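Local coordinates for DTDP-4-dehydrorhamnose reductase, rfbD ortholog (Clostridium acetobutylicum, PDB 1VL0), which probably catalyses the reduction of dTDP-6-deoxy-L-lyxo-4-hexulose to dTDP-L-rhamnose, and binds the dinucleotide cofactor NADH, at residues Pro64-Asn69 against Ala106-Ile111; Lys154-Thr160 against Tyr213-Thr219. One frame throughout, in Å; residues are numbered along the deposited sequence.

Contact 1: Pro64-Asn69 against Ala106-Ile111; sequences PNVVIN and AEIVQI. With NAI (1,4-dihydronicotinamide adenine dinucleotide), chain D.
N69 and Q110, neighbours on adjacent parallel strands, lie side by side and join their side-chain amides, a polar link on a sheet face otherwise lined by V67 and I108. ND2 of N69 reaches OE1 of Q110 at 2.9 Å, in the plane of the Q110 carbonyl and on a lone pair, although the two amide planes are turned 39° apart. Q110 gets its oxygen there by bending at chi2 (64°), while OD1 of N69 is held by T18 and the backbone N of A71, so both ends of this buried amide are engaged. Next to it, CG1 of V67 lies 3.7 Å from CG1 of I108, the two side chains running the same way. On the reverse face CG2 of I68 packs on CB of V109 at 4.1 Å, and CG2 of V66 touches OE1 of E107, whose OE2 is hydrogen-bonded to Y156 OH. The backbones are zipped by four N-H...O bonds, the shortest from V109 N to V67 O (2.8 Å). I111 ends the row against the cofactor ribose, CG2 standing 3.4 Å from NAI O4D. Helix 83-104 covers the N69 and Q110 face, helix 197-210 covers V66, I68 and V109, and strand 13-18 flanks 66-69 on its other edge.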
ATOM      1  N   PRO A  64     -22.557   9.262  -9.165  1.00 38.53           N
ATOM      2  CA  PRO A  64     -22.924   7.867  -8.901  1.00 37.94           C
ATOM      3  C   PRO A  64     -22.597   7.474  -7.466  1.00 36.59           C
ATOM      4  O   PRO A  64     -21.820   8.161  -6.785  1.00 36.61           O
ATOM      5  CB  PRO A  64     -22.056   7.077  -9.895  1.00 38.05           C
ATOM      6  CG  PRO A  64     -20.891   7.979 -10.165  1.00 41.02           C
ATOM      7  CD  PRO A  64     -21.474   9.388 -10.153  1.00 38.71           C
ATOM      8  N   ASN A  65     -23.205   6.395  -6.995  1.00 34.10           N
ATOM      9  CA  ASN A  65     -22.876   5.838  -5.680  1.00 34.83           C
ATOM     10  C   ASN A  65     -21.802   4.740  -5.788  1.00 34.93           C
ATOM     11  O   ASN A  65     -21.114   4.435  -4.820  1.00 32.22           O
ATOM     12  CB  ASN A  65     -24.124   5.236  -5.058  1.00 37.34           C
ATOM     13  CG  ASN A  65     -25.173   6.242  -4.856  1.00 41.71           C
ATOM     14  OD1 ASN A  65     -26.148   6.318  -5.605  1.00 42.44           O
ATOM     15  ND2 ASN A  65     -24.917   7.123  -3.918  1.00 38.31           N
ATOM     16  N   VAL A  66     -21.730   4.121  -6.966  1.00 35.20           N
ATOM     17  CA  VAL A  66     -20.808   2.990  -7.240  1.00 36.66           C
ATOM     18  C   VAL A  66     -20.421   3.124  -8.672  1.00 35.71           C
ATOM     19  O   VAL A  66     -21.269   3.492  -9.509  1.00 35.06           O
ATOM     20  CB  VAL A  66     -21.465   1.599  -7.147  1.00 37.77           C
ATOM     21  CG1 VAL A  66     -20.358   0.488  -7.177  1.00 41.62           C
ATOM     22  CG2 VAL A  66     -22.345   1.480  -5.928  1.00 46.29           C
ATOM     23  N   VAL A  67     -19.142   2.871  -8.957  1.00 33.99           N
ATOM     24  CA  VAL A  67     -18.687   2.661 -10.301  1.00 32.53           C
ATOM     25  C   VAL A  67     -18.187   1.235 -10.351  1.00 33.19           C
ATOM     26  O   VAL A  67     -17.439   0.783  -9.475  1.00 32.95           O
ATOM     27  CB  VAL A  67     -17.593   3.694 -10.771  1.00 35.74           C
ATOM     28  CG1 VAL A  67     -16.379   3.722  -9.862  1.00 36.60           C
ATOM     29  CG2 VAL A  67     -17.124   3.414 -12.237  1.00 32.86           C
ATOM     30  N   ILE A  68     -18.629   0.513 -11.376  1.00 31.63           N
ATOM     31  CA  ILE A  68     -18.102  -0.784 -11.712  1.00 32.14           C
ATOM     32  C   ILE A  68     -17.315  -0.674 -12.996  1.00 32.24           C
ATOM     33  O   ILE A  68     -17.859  -0.400 -14.054  1.00 32.40           O
ATOM     34  CB  ILE A  68     -19.214  -1.837 -11.872  1.00 32.24           C
ATOM     35  CG1 ILE A  68     -20.058  -1.888 -10.612  1.00 31.71           C
ATOM     36  CG2 ILE A  68     -18.650  -3.221 -12.049  1.00 31.27           C
ATOM     37  CD1 ILE A  68     -21.315  -2.735 -10.710  1.00 36.09           C
ATOM     38  N   ASN A  69     -16.017  -0.944 -12.908  1.00 30.66           N
ATOM     39  CA  ASN A  69     -15.190  -0.785 -14.085  1.00 32.87           C
ATOM     40  C   ASN A  69     -14.947  -2.107 -14.799  1.00 34.90           C
ATOM     41  O   ASN A  69     -14.156  -2.948 -14.323  1.00 35.09           O
ATOM     42  CB  ASN A  69     -13.856  -0.165 -13.744  1.00 33.82           C
ATOM     43  CG  ASN A  69     -13.018   0.032 -14.958  1.00 36.20           C
ATOM     44  OD1 ASN A  69     -13.552   0.296 -16.036  1.00 32.34           O
ATOM     45  ND2 ASN A  69     -11.722  -0.048 -14.806  1.00 31.64           N
ATOM     46  N   ALA A 106     -18.175   7.873  -3.744  1.00 33.99           N
ATOM     47  CA  ALA A 106     -18.586   6.642  -4.377  1.00 31.49           C
ATOM     48  C   ALA A 106     -17.619   5.476  -4.135  1.00 33.53           C
ATOM     49  O   ALA A 106     -16.429   5.663  -3.911  1.00 33.05           O
ATOM     50  CB  ALA A 106     -18.818   6.852  -5.867  1.00 32.28           C
ATOM     51  N   GLU A 107     -18.175   4.270  -4.183  1.00 33.76           N
ATOM     52  CA  GLU A 107     -17.420   2.985  -4.086  1.00 34.38           C
ATOM     53  C   GLU A 107     -16.940   2.662  -5.468  1.00 32.13           C
ATOM     54  O   GLU A 107     -17.497   3.135  -6.438  1.00 32.15           O
ATOM     55  CB  GLU A 107     -18.367   1.855  -3.667  1.00 33.63           C
ATOM     56  CG  GLU A 107     -19.107   2.052  -2.342  1.00 41.14           C
ATOM     57  CD  GLU A 107     -20.029   0.877  -2.045  1.00 39.95           C
ATOM     58  OE1 GLU A 107     -21.087   0.793  -2.684  1.00 55.50           O
ATOM     59  OE2 GLU A 107     -19.690   0.014  -1.215  1.00 58.43           O
ATOM     60  N   ILE A 108     -15.891   1.876  -5.571  1.00 32.44           N
ATOM     61  CA  ILE A 108     -15.433   1.455  -6.851  1.00 30.25           C
ATOM     62  C   ILE A 108     -15.211  -0.052  -6.869  1.00 30.66           C
ATOM     63  O   ILE A 108     -14.544  -0.601  -5.978  1.00 30.68           O
ATOM     64  CB  ILE A 108     -14.154   2.226  -7.317  1.00 31.86           C
ATOM     65  CG1 ILE A 108     -13.641   1.612  -8.626  1.00 34.12           C
ATOM     66  CG2 ILE A 108     -13.018   2.202  -6.274  1.00 31.35           C
ATOM     67  CD1 ILE A 108     -12.728   2.427  -9.389  1.00 34.90           C
ATOM     68  N   VAL A 109     -15.780  -0.727  -7.882  1.00 30.45           N
ATOM     69  CA  VAL A 109     -15.430  -2.109  -8.165  1.00 30.52           C
ATOM     70  C   VAL A 109     -14.505  -2.080  -9.359  1.00 31.75           C
ATOM     71  O   VAL A 109     -14.801  -1.516 -10.387  1.00 30.82           O
ATOM     72  CB  VAL A 109     -16.616  -3.017  -8.504  1.00 30.16           C
ATOM     73  CG1 VAL A 109     -16.181  -4.412  -8.808  1.00 32.35           C
ATOM     74  CG2 VAL A 109     -17.610  -3.069  -7.349  1.00 32.62           C
ATOM     75  N   GLN A 110     -13.368  -2.729  -9.201  1.00 30.77           N
ATOM     76  CA  GLN A 110     -12.369  -2.879 -10.281  1.00 31.90           C
ATOM     77  C   GLN A 110     -12.169  -4.376 -10.603  1.00 32.41           C
ATOM     78  O   GLN A 110     -11.766  -5.177  -9.744  1.00 32.44           O
ATOM     79  CB  GLN A 110     -11.061  -2.305  -9.797  1.00 33.82           C
ATOM     80  CG  GLN A 110      -9.822  -2.666 -10.633  1.00 31.44           C
ATOM     81  CD  GLN A 110      -9.893  -2.111 -12.033  1.00 38.73           C
ATOM     82  OE1 GLN A 110     -10.720  -1.233 -12.344  1.00 36.31           O
ATOM     83  NE2 GLN A 110      -9.017  -2.606 -12.884  1.00 39.22           N
ATOM     84  N   ILE A 111     -12.443  -4.734 -11.836  1.00 30.30           N
ATOM     85  CA  ILE A 111     -12.309  -6.091 -12.234  1.00 32.40           C
ATOM     86  C   ILE A 111     -10.866  -6.322 -12.720  1.00 32.05           C
ATOM     87  O   ILE A 111     -10.323  -5.536 -13.518  1.00 31.77           O
ATOM     88  CB  ILE A 111     -13.333  -6.469 -13.357  1.00 33.45           C
ATOM     89  CG1 ILE A 111     -14.767  -6.051 -12.994  1.00 29.83           C
ATOM     90  CG2 ILE A 111     -13.238  -7.991 -13.612  1.00 34.09           C
ATOM     91  CD1 ILE A 111     -15.434  -6.825 -11.889  1.00 29.80           C
TER
HETATM   92  PA  NAI D 300     -14.698  -7.075 -22.971  0.50 41.38           P
HETATM   93  O1A NAI D 300     -13.445  -7.035 -23.801  0.50 39.89           O
HETATM   94  O2A NAI D 300     -15.742  -8.039 -23.479  0.50 22.07           O
HETATM   95  O5B NAI D 300     -15.199  -5.557 -22.824  0.50 38.92           O
HETATM   96  C5B NAI D 300     -14.260  -4.598 -22.379  0.50 34.22           C
HETATM   97  C4B NAI D 300     -14.731  -3.186 -22.703  0.50 23.79           C
HETATM   98  O4B NAI D 300     -13.635  -2.280 -22.596  0.50 22.31           O
HETATM   99  C3B NAI D 300     -15.254  -2.972 -24.122  0.50 31.62           C
HETATM  100  O3B NAI D 300     -16.640  -2.691 -24.103  0.50 33.56           O
HETATM  101  C2B NAI D 300     -14.416  -1.779 -24.607  0.50 32.58           C
HETATM  102  O2B NAI D 300     -15.040  -0.952 -25.580  0.50 40.42           O
HETATM  103  C1B NAI D 300     -14.109  -1.123 -23.257  0.50 29.17           C
HETATM  104  N9A NAI D 300     -13.171   0.015 -23.226  0.50 25.84           N
HETATM  105  C8A NAI D 300     -11.950   0.049 -23.839  0.50 30.37           C
HETATM  106  N7A NAI D 300     -11.397   1.258 -23.614  0.50 32.83           N
HETATM  107  C5A NAI D 300     -12.239   2.023 -22.884  0.50 33.36           C
HETATM  108  C6A NAI D 300     -12.137   3.330 -22.402  0.50 24.76           C
HETATM  109  N6A NAI D 300     -11.070   4.072 -22.657  0.50 22.53           N
HETATM  110  N1A NAI D 300     -13.172   3.858 -21.665  0.50 27.32           N
HETATM  111  C2A NAI D 300     -14.304   3.082 -21.397  0.50 31.71           C
HETATM  112  N3A NAI D 300     -14.422   1.808 -21.894  0.50 24.65           N
HETATM  113  C4A NAI D 300     -13.389   1.259 -22.624  0.50 36.36           C
HETATM  114  O3  NAI D 300     -14.276  -7.378 -21.454  0.50 40.14           O
HETATM  115  PN  NAI D 300     -14.723  -8.640 -20.543  0.50 39.16           P
HETATM  116  O1N NAI D 300     -16.011  -8.373 -19.875  0.50 20.82           O
HETATM  117  O2N NAI D 300     -14.376  -9.881 -21.271  0.50 29.88           O
HETATM  118  O5D NAI D 300     -13.696  -8.399 -19.316  0.50 42.09           O
HETATM  119  C5D NAI D 300     -14.179  -7.768 -18.137  0.50 37.26           C
HETATM  120  C4D NAI D 300     -13.061  -7.665 -17.133  0.50 41.95           C
HETATM  121  O4D NAI D 300     -12.527  -8.965 -16.803  0.50 37.93           O
HETATM  122  C3D NAI D 300     -11.901  -6.808 -17.634  0.50 41.45           C
HETATM  123  O3D NAI D 300     -11.644  -5.910 -16.591  0.50 37.29           O
HETATM  124  C2D NAI D 300     -10.742  -7.779 -17.860  0.50 39.39           C
HETATM  125  O2D NAI D 300      -9.421  -7.292 -17.644  0.50 22.87           O
HETATM  126  C1D NAI D 300     -11.102  -8.875 -16.851  0.50 43.27           C
HETATM  127  N1N NAI D 300     -10.593 -10.197 -17.210  0.50 39.67           N
HETATM  128  C2N NAI D 300     -11.174 -10.870 -18.261  0.50 38.61           C
HETATM  129  C3N NAI D 300     -10.692 -12.141 -18.571  0.50 45.79           C
HETATM  130  C7N NAI D 300     -11.027 -12.770 -19.890  0.50 50.89           C
HETATM  131  O7N NAI D 300     -10.784 -14.145 -20.028  0.50 35.62           O
HETATM  132  N7N NAI D 300     -11.538 -12.035 -20.886  0.50 56.31           N
HETATM  133  C4N NAI D 300      -9.651 -12.700 -17.817  0.50 44.32           C
HETATM  134  C5N NAI D 300      -9.072 -12.004 -16.756  0.50 26.17           C
HETATM  135  C6N NAI D 300      -9.576 -10.737 -16.479  0.50 37.81           C

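Contact 2: Lys154-Thr160 against Tyr213-Thr219; sequences KYYIVRT and YGTFHCT. With NAI (1,4-dihydronicotinamide adenine dinucleotide), chain D.
Two parallel neighbours in the central sheet of the Rossmann-type, extended short-chain dehydrogenase/reductase fold meet here, strand 155-160 running beside 214-217 at 17°. Five backbone N-H...O bonds join the segments, from G214 N to Y155 O at the start to C218 N to R159 O at the end. At the N-terminal end three side chains gather: CD1 of Y213 sits over one face of the Y156 ring toward its rim, the ring planes inclined by 33°, and NZ of K154 bonds OH of Y213 at 2.7 Å after a bend near the end of the lysine chain. OH of Y156 turns to E107. K154 also bonds S103 of a second subunit, which places this end at the subunit interface. On the face of I157 and T215, a water links OH of Y155 with OG1 of T215, 2.8 Å from each. Further along, R159 runs extended to its guanidinium, which lies with one face over CG2 of T215 and donates from NH1 to NE2 of H217 at 3.1 Å; this bond lies near both planes, which are 46° apart, and NH2 forms a salt bridge with E145. On the opposite face, that of Y156 and V158, CG1 of V158 packs against CB of C218. By the nicotinamide, where T160 O is 3.2 Å from NAI C5N, OG1 of T160 donates to C218 O at 2.9 Å.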
ATOM      1  N   LYS A 154     -13.094   2.775  -0.146  1.00 31.99           N
ATOM      2  CA  LYS A 154     -14.265   1.985  -0.497  1.00 29.61           C
ATOM      3  C   LYS A 154     -14.047   1.283  -1.827  1.00 31.35           C
ATOM      4  O   LYS A 154     -14.630   1.628  -2.831  1.00 30.18           O
ATOM      5  CB  LYS A 154     -15.561   2.828  -0.473  1.00 30.04           C
ATOM      6  CG  LYS A 154     -15.941   3.263   0.934  1.00 29.98           C
ATOM      7  CD  LYS A 154     -17.318   4.029   1.020  1.00 35.37           C
ATOM      8  CE  LYS A 154     -17.848   4.026   2.473  1.00 40.92           C
ATOM      9  NZ  LYS A 154     -18.180   2.660   2.992  1.00 35.35           N
ATOM     10  N   TYR A 155     -13.174   0.256  -1.821  1.00 30.32           N
ATOM     11  CA  TYR A 155     -12.843  -0.463  -3.011  1.00 28.67           C
ATOM     12  C   TYR A 155     -13.203  -1.949  -2.933  1.00 30.44           C
ATOM     13  O   TYR A 155     -13.211  -2.568  -1.864  1.00 31.15           O
ATOM     14  CB  TYR A 155     -11.325  -0.331  -3.370  1.00 31.59           C
ATOM     15  CG  TYR A 155     -10.450  -1.115  -2.465  1.00 28.29           C
ATOM     16  CD1 TYR A 155      -9.956  -0.549  -1.312  1.00 30.03           C
ATOM     17  CD2 TYR A 155     -10.110  -2.433  -2.751  1.00 31.17           C
ATOM     18  CE1 TYR A 155      -9.151  -1.286  -0.453  1.00 31.43           C
ATOM     19  CE2 TYR A 155      -9.329  -3.183  -1.882  1.00 31.93           C
ATOM     20  CZ  TYR A 155      -8.862  -2.606  -0.738  1.00 33.33           C
ATOM     21  OH  TYR A 155      -8.057  -3.328   0.133  1.00 34.91           O
ATOM     22  N   TYR A 156     -13.444  -2.519  -4.115  1.00 32.78           N
ATOM     23  CA  TYR A 156     -13.573  -3.969  -4.304  1.00 31.58           C
ATOM     24  C   TYR A 156     -12.728  -4.300  -5.533  1.00 32.71           C
ATOM     25  O   TYR A 156     -12.887  -3.733  -6.576  1.00 32.91           O
ATOM     26  CB  TYR A 156     -15.000  -4.404  -4.572  1.00 29.33           C
ATOM     27  CG  TYR A 156     -16.089  -3.869  -3.661  1.00 27.56           C
ATOM     28  CD1 TYR A 156     -16.668  -2.636  -3.897  1.00 31.12           C
ATOM     29  CD2 TYR A 156     -16.580  -4.627  -2.614  1.00 28.68           C
ATOM     30  CE1 TYR A 156     -17.713  -2.175  -3.111  1.00 30.22           C
ATOM     31  CE2 TYR A 156     -17.601  -4.162  -1.817  1.00 29.50           C
ATOM     32  CZ  TYR A 156     -18.179  -2.951  -2.094  1.00 29.10           C
ATOM     33  OH  TYR A 156     -19.193  -2.476  -1.269  1.00 33.30           O
ATOM     34  N   ILE A 157     -11.770  -5.185  -5.374  1.00 30.72           N
ATOM     35  CA  ILE A 157     -11.013  -5.696  -6.533  1.00 31.64           C
ATOM     36  C   ILE A 157     -11.452  -7.124  -6.688  1.00 33.59           C
ATOM     37  O   ILE A 157     -11.364  -7.894  -5.735  1.00 34.29           O
ATOM     38  CB  ILE A 157      -9.501  -5.560  -6.308  1.00 34.36           C
ATOM     39  CG1 ILE A 157      -9.097  -4.061  -6.394  1.00 35.67           C
ATOM     40  CG2 ILE A 157      -8.674  -6.365  -7.328  1.00 32.52           C
ATOM     41  CD1 ILE A 157      -7.820  -3.792  -5.743  1.00 39.22           C
ATOM     42  N   VAL A 158     -11.960  -7.458  -7.872  1.00 33.66           N
ATOM     43  CA  VAL A 158     -12.462  -8.802  -8.158  1.00 32.43           C
ATOM     44  C   VAL A 158     -11.684  -9.401  -9.341  1.00 31.91           C
ATOM     45  O   VAL A 158     -11.820  -8.922 -10.486  1.00 34.04           O
ATOM     46  CB  VAL A 158     -13.963  -8.803  -8.449  1.00 32.81           C
ATOM     47  CG1 VAL A 158     -14.480 -10.255  -8.649  1.00 35.86           C
ATOM     48  CG2 VAL A 158     -14.765  -8.095  -7.285  1.00 35.37           C
ATOM     49  N   ARG A 159     -10.778 -10.334  -9.036  1.00 31.87           N
ATOM     50  CA  ARG A 159      -9.945 -10.982 -10.040  1.00 29.55           C
ATOM     51  C   ARG A 159     -10.689 -12.132 -10.656  1.00 32.78           C
ATOM     52  O   ARG A 159     -11.205 -12.995  -9.958  1.00 33.16           O
ATOM     53  CB  ARG A 159      -8.622 -11.497  -9.447  1.00 32.85           C
ATOM     54  CG  ARG A 159      -7.804 -10.451  -8.752  1.00 33.19           C
ATOM     55  CD  ARG A 159      -6.402 -10.943  -8.468  1.00 31.73           C
ATOM     56  NE  ARG A 159      -5.584  -9.930  -7.792  1.00 31.80           N
ATOM     57  CZ  ARG A 159      -4.859 -10.094  -6.701  1.00 35.16           C
ATOM     58  NH1 ARG A 159      -4.801 -11.256  -6.070  1.00 34.50           N
ATOM     59  NH2 ARG A 159      -4.180  -9.050  -6.240  1.00 33.93           N
ATOM     60  N   THR A 160     -10.712 -12.181 -11.976  1.00 34.07           N
ATOM     61  CA  THR A 160     -11.342 -13.290 -12.646  1.00 34.11           C
ATOM     62  C   THR A 160     -10.439 -13.878 -13.750  1.00 34.90           C
ATOM     63  O   THR A 160      -9.294 -13.451 -13.906  1.00 35.93           O
ATOM     64  CB  THR A 160     -12.727 -12.916 -13.150  1.00 33.91           C
ATOM     65  OG1 THR A 160     -13.403 -14.121 -13.574  1.00 33.54           O
ATOM     66  CG2 THR A 160     -12.684 -12.033 -14.371  1.00 34.59           C
ATOM     67  N   TYR A 213     -15.773  -5.090   1.451  1.00 32.00           N
ATOM     68  CA  TYR A 213     -14.702  -4.451   0.685  1.00 30.85           C
ATOM     69  C   TYR A 213     -13.469  -5.316   0.694  1.00 32.02           C
ATOM     70  O   TYR A 213     -13.275  -6.145   1.599  1.00 31.23           O
ATOM     71  CB  TYR A 213     -14.351  -3.100   1.291  1.00 31.88           C
ATOM     72  CG  TYR A 213     -15.456  -2.095   1.230  1.00 30.13           C
ATOM     73  CD1 TYR A 213     -15.812  -1.518   0.051  1.00 31.52           C
ATOM     74  CD2 TYR A 213     -16.108  -1.686   2.364  1.00 30.41           C
ATOM     75  CE1 TYR A 213     -16.854  -0.556   0.008  1.00 29.67           C
ATOM     76  CE2 TYR A 213     -17.160  -0.699   2.315  1.00 33.32           C
ATOM     77  CZ  TYR A 213     -17.509  -0.167   1.128  1.00 31.13           C
ATOM     78  OH  TYR A 213     -18.526   0.803   1.020  1.00 32.01           O
ATOM     79  N   GLY A 214     -12.618  -5.107  -0.294  1.00 31.61           N
ATOM     80  CA  GLY A 214     -11.361  -5.814  -0.341  1.00 29.19           C
ATOM     81  C   GLY A 214     -11.087  -6.418  -1.694  1.00 30.31           C
ATOM     82  O   GLY A 214     -11.705  -6.064  -2.679  1.00 30.85           O
ATOM     83  N   THR A 215     -10.168  -7.365  -1.710  1.00 30.64           N
ATOM     84  CA  THR A 215      -9.785  -8.055  -2.900  1.00 32.11           C
ATOM     85  C   THR A 215     -10.310  -9.480  -2.886  1.00 33.19           C
ATOM     86  O   THR A 215     -10.055 -10.214  -1.934  1.00 32.17           O
ATOM     87  CB  THR A 215      -8.247  -8.030  -3.025  1.00 33.71           C
ATOM     88  OG1 THR A 215      -7.811  -6.659  -3.177  1.00 30.73           O
ATOM     89  CG2 THR A 215      -7.748  -8.763  -4.273  1.00 35.57           C
ATOM     90  N   PHE A 216     -11.010  -9.853  -3.961  1.00 31.54           N
ATOM     91  CA  PHE A 216     -11.619 -11.178  -4.093  1.00 34.33           C
ATOM     92  C   PHE A 216     -11.186 -11.844  -5.385  1.00 34.74           C
ATOM     93  O   PHE A 216     -11.198 -11.219  -6.409  1.00 40.05           O
ATOM     94  CB  PHE A 216     -13.145 -11.084  -4.121  1.00 32.35           C
ATOM     95  CG  PHE A 216     -13.723 -10.482  -2.862  1.00 33.93           C
ATOM     96  CD1 PHE A 216     -13.747  -9.103  -2.692  1.00 36.44           C
ATOM     97  CD2 PHE A 216     -14.153 -11.295  -1.821  1.00 34.10           C
ATOM     98  CE1 PHE A 216     -14.294  -8.509  -1.453  1.00 30.42           C
ATOM     99  CE2 PHE A 216     -14.669 -10.719  -0.631  1.00 39.48           C
ATOM    100  CZ  PHE A 216     -14.698  -9.356  -0.454  1.00 35.21           C
ATOM    101  N   HIS A 217     -10.916 -13.130  -5.324  1.00 31.89           N
ATOM    102  CA  HIS A 217     -10.902 -14.002  -6.495  1.00 30.97           C
ATOM    103  C   HIS A 217     -12.306 -14.513  -6.784  1.00 32.91           C
ATOM    104  O   HIS A 217     -13.083 -14.832  -5.881  1.00 32.58           O
ATOM    105  CB  HIS A 217      -9.974 -15.194  -6.227  1.00 32.31           C
ATOM    106  CG  HIS A 217      -8.535 -14.817  -6.158  1.00 33.30           C
ATOM    107  ND1 HIS A 217      -7.543 -15.703  -5.771  1.00 28.87           N
ATOM    108  CD2 HIS A 217      -7.921 -13.628  -6.377  1.00 34.11           C
ATOM    109  CE1 HIS A 217      -6.378 -15.081  -5.828  1.00 37.30           C
ATOM    110  NE2 HIS A 217      -6.579 -13.824  -6.170  1.00 29.78           N
ATOM    111  N   CYS A 218     -12.662 -14.535  -8.068  1.00 35.29           N
ATOM    112  CA  CYS A 218     -13.967 -14.999  -8.506  1.00 33.42           C
ATOM    113  C   CYS A 218     -13.879 -15.703  -9.847  1.00 34.57           C
ATOM    114  O   CYS A 218     -14.061 -15.075 -10.908  1.00 35.35           O
ATOM    115  CB  CYS A 218     -14.959 -13.840  -8.605  1.00 35.31           C
ATOM    116  SG  CYS A 218     -16.583 -14.524  -8.955  1.00 39.42           S
ATOM    117  N   THR A 219     -13.527 -16.995  -9.787  1.00 36.22           N
ATOM    118  CA  THR A 219     -13.743 -17.911 -10.866  1.00 35.71           C
ATOM    119  C   THR A 219     -14.751 -19.018 -10.419  1.00 35.34           C
ATOM    120  O   THR A 219     -15.040 -19.207  -9.225  1.00 35.24           O
ATOM    121  CB  THR A 219     -12.420 -18.549 -11.335  1.00 36.73           C
ATOM    122  OG1 THR A 219     -11.793 -19.259 -10.254  1.00 33.09           O
ATOM    123  CG2 THR A 219     -11.434 -17.493 -11.741  1.00 37.68           C
TER
HETATM  124  PA  NAI D 300     -14.698  -7.075 -22.971  0.50 41.38           P
HETATM  125  O1A NAI D 300     -13.445  -7.035 -23.801  0.50 39.89           O
HETATM  126  O2A NAI D 300     -15.742  -8.039 -23.479  0.50 22.07           O
HETATM  127  O5B NAI D 300     -15.199  -5.557 -22.824  0.50 38.92           O
HETATM  128  C5B NAI D 300     -14.260  -4.598 -22.379  0.50 34.22           C
HETATM  129  C4B NAI D 300     -14.731  -3.186 -22.703  0.50 23.79           C
HETATM  130  O4B NAI D 300     -13.635  -2.280 -22.596  0.50 22.31           O
HETATM  131  C3B NAI D 300     -15.254  -2.972 -24.122  0.50 31.62           C
HETATM  132  O3B NAI D 300     -16.640  -2.691 -24.103  0.50 33.56           O
HETATM  133  C2B NAI D 300     -14.416  -1.779 -24.607  0.50 32.58           C
HETATM  134  O2B NAI D 300     -15.040  -0.952 -25.580  0.50 40.42           O
HETATM  135  C1B NAI D 300     -14.109  -1.123 -23.257  0.50 29.17           C
HETATM  136  N9A NAI D 300     -13.171   0.015 -23.226  0.50 25.84           N
HETATM  137  C8A NAI D 300     -11.950   0.049 -23.839  0.50 30.37           C
HETATM  138  N7A NAI D 300     -11.397   1.258 -23.614  0.50 32.83           N
HETATM  139  C5A NAI D 300     -12.239   2.023 -22.884  0.50 33.36           C
HETATM  140  C6A NAI D 300     -12.137   3.330 -22.402  0.50 24.76           C
HETATM  141  N6A NAI D 300     -11.070   4.072 -22.657  0.50 22.53           N
HETATM  142  N1A NAI D 300     -13.172   3.858 -21.665  0.50 27.32           N
HETATM  143  C2A NAI D 300     -14.304   3.082 -21.397  0.50 31.71           C
HETATM  144  N3A NAI D 300     -14.422   1.808 -21.894  0.50 24.65           N
HETATM  145  C4A NAI D 300     -13.389   1.259 -22.624  0.50 36.36           C
HETATM  146  O3  NAI D 300     -14.276  -7.378 -21.454  0.50 40.14           O
HETATM  147  PN  NAI D 300     -14.723  -8.640 -20.543  0.50 39.16           P
HETATM  148  O1N NAI D 300     -16.011  -8.373 -19.875  0.50 20.82           O
HETATM  149  O2N NAI D 300     -14.376  -9.881 -21.271  0.50 29.88           O
HETATM  150  O5D NAI D 300     -13.696  -8.399 -19.316  0.50 42.09           O
HETATM  151  C5D NAI D 300     -14.179  -7.768 -18.137  0.50 37.26           C
HETATM  152  C4D NAI D 300     -13.061  -7.665 -17.133  0.50 41.95           C
HETATM  153  O4D NAI D 300     -12.527  -8.965 -16.803  0.50 37.93           O
HETATM  154  C3D NAI D 300     -11.901  -6.808 -17.634  0.50 41.45           C
HETATM  155  O3D NAI D 300     -11.644  -5.910 -16.591  0.50 37.29           O
HETATM  156  C2D NAI D 300     -10.742  -7.779 -17.860  0.50 39.39           C
HETATM  157  O2D NAI D 300      -9.421  -7.292 -17.644  0.50 22.87           O
HETATM  158  C1D NAI D 300     -11.102  -8.875 -16.851  0.50 43.27           C
HETATM  159  N1N NAI D 300     -10.593 -10.197 -17.210  0.50 39.67           N
HETATM  160  C2N NAI D 300     -11.174 -10.870 -18.261  0.50 38.61           C
HETATM  161  C3N NAI D 300     -10.692 -12.141 -18.571  0.50 45.79           C
HETATM  162  C7N NAI D 300     -11.027 -12.770 -19.890  0.50 50.89           C
HETATM  163  O7N NAI D 300     -10.784 -14.145 -20.028  0.50 35.62           O
HETATM  164  N7N NAI D 300     -11.538 -12.035 -20.886  0.50 56.31           N
HETATM  165  C4N NAI D 300      -9.651 -12.700 -17.817  0.50 44.32           C
HETATM  166  C5N NAI D 300      -9.072 -12.004 -16.756  0.50 26.17           C
HETATM  167  C6N NAI D 300      -9.576 -10.737 -16.479  0.50 37.81           C
HETATM  168  O   HOH W   1      -7.316  -5.903  -0.557  1.00 35.39           O

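The two contacts come in series along the chain, 64-69/106-111 closing before 154-160/213-219 opens, and their centres lie 12 Å apart in one sheet. Strands 107-113 and 155-164 are neighbours, so the contacts span the strand order 66-69, 107-113, 155-164, 214-217, all parallel. Helix 197-210 packs on one face of both, against V66, I68 and V109 and against Y156, V158 and T160. The polar join is E107, whose OE2 lies 2.5 Å from Y156 OH, a probable hydrogen bond, and makes a weak one to Y213 OH; CG2 of V109 packs on the Y156 ring and CG2 of I111 against V158 O. Both contacts reach NAI at their C-terminal strand ends, as expected for a Rossmann-type cofactor site.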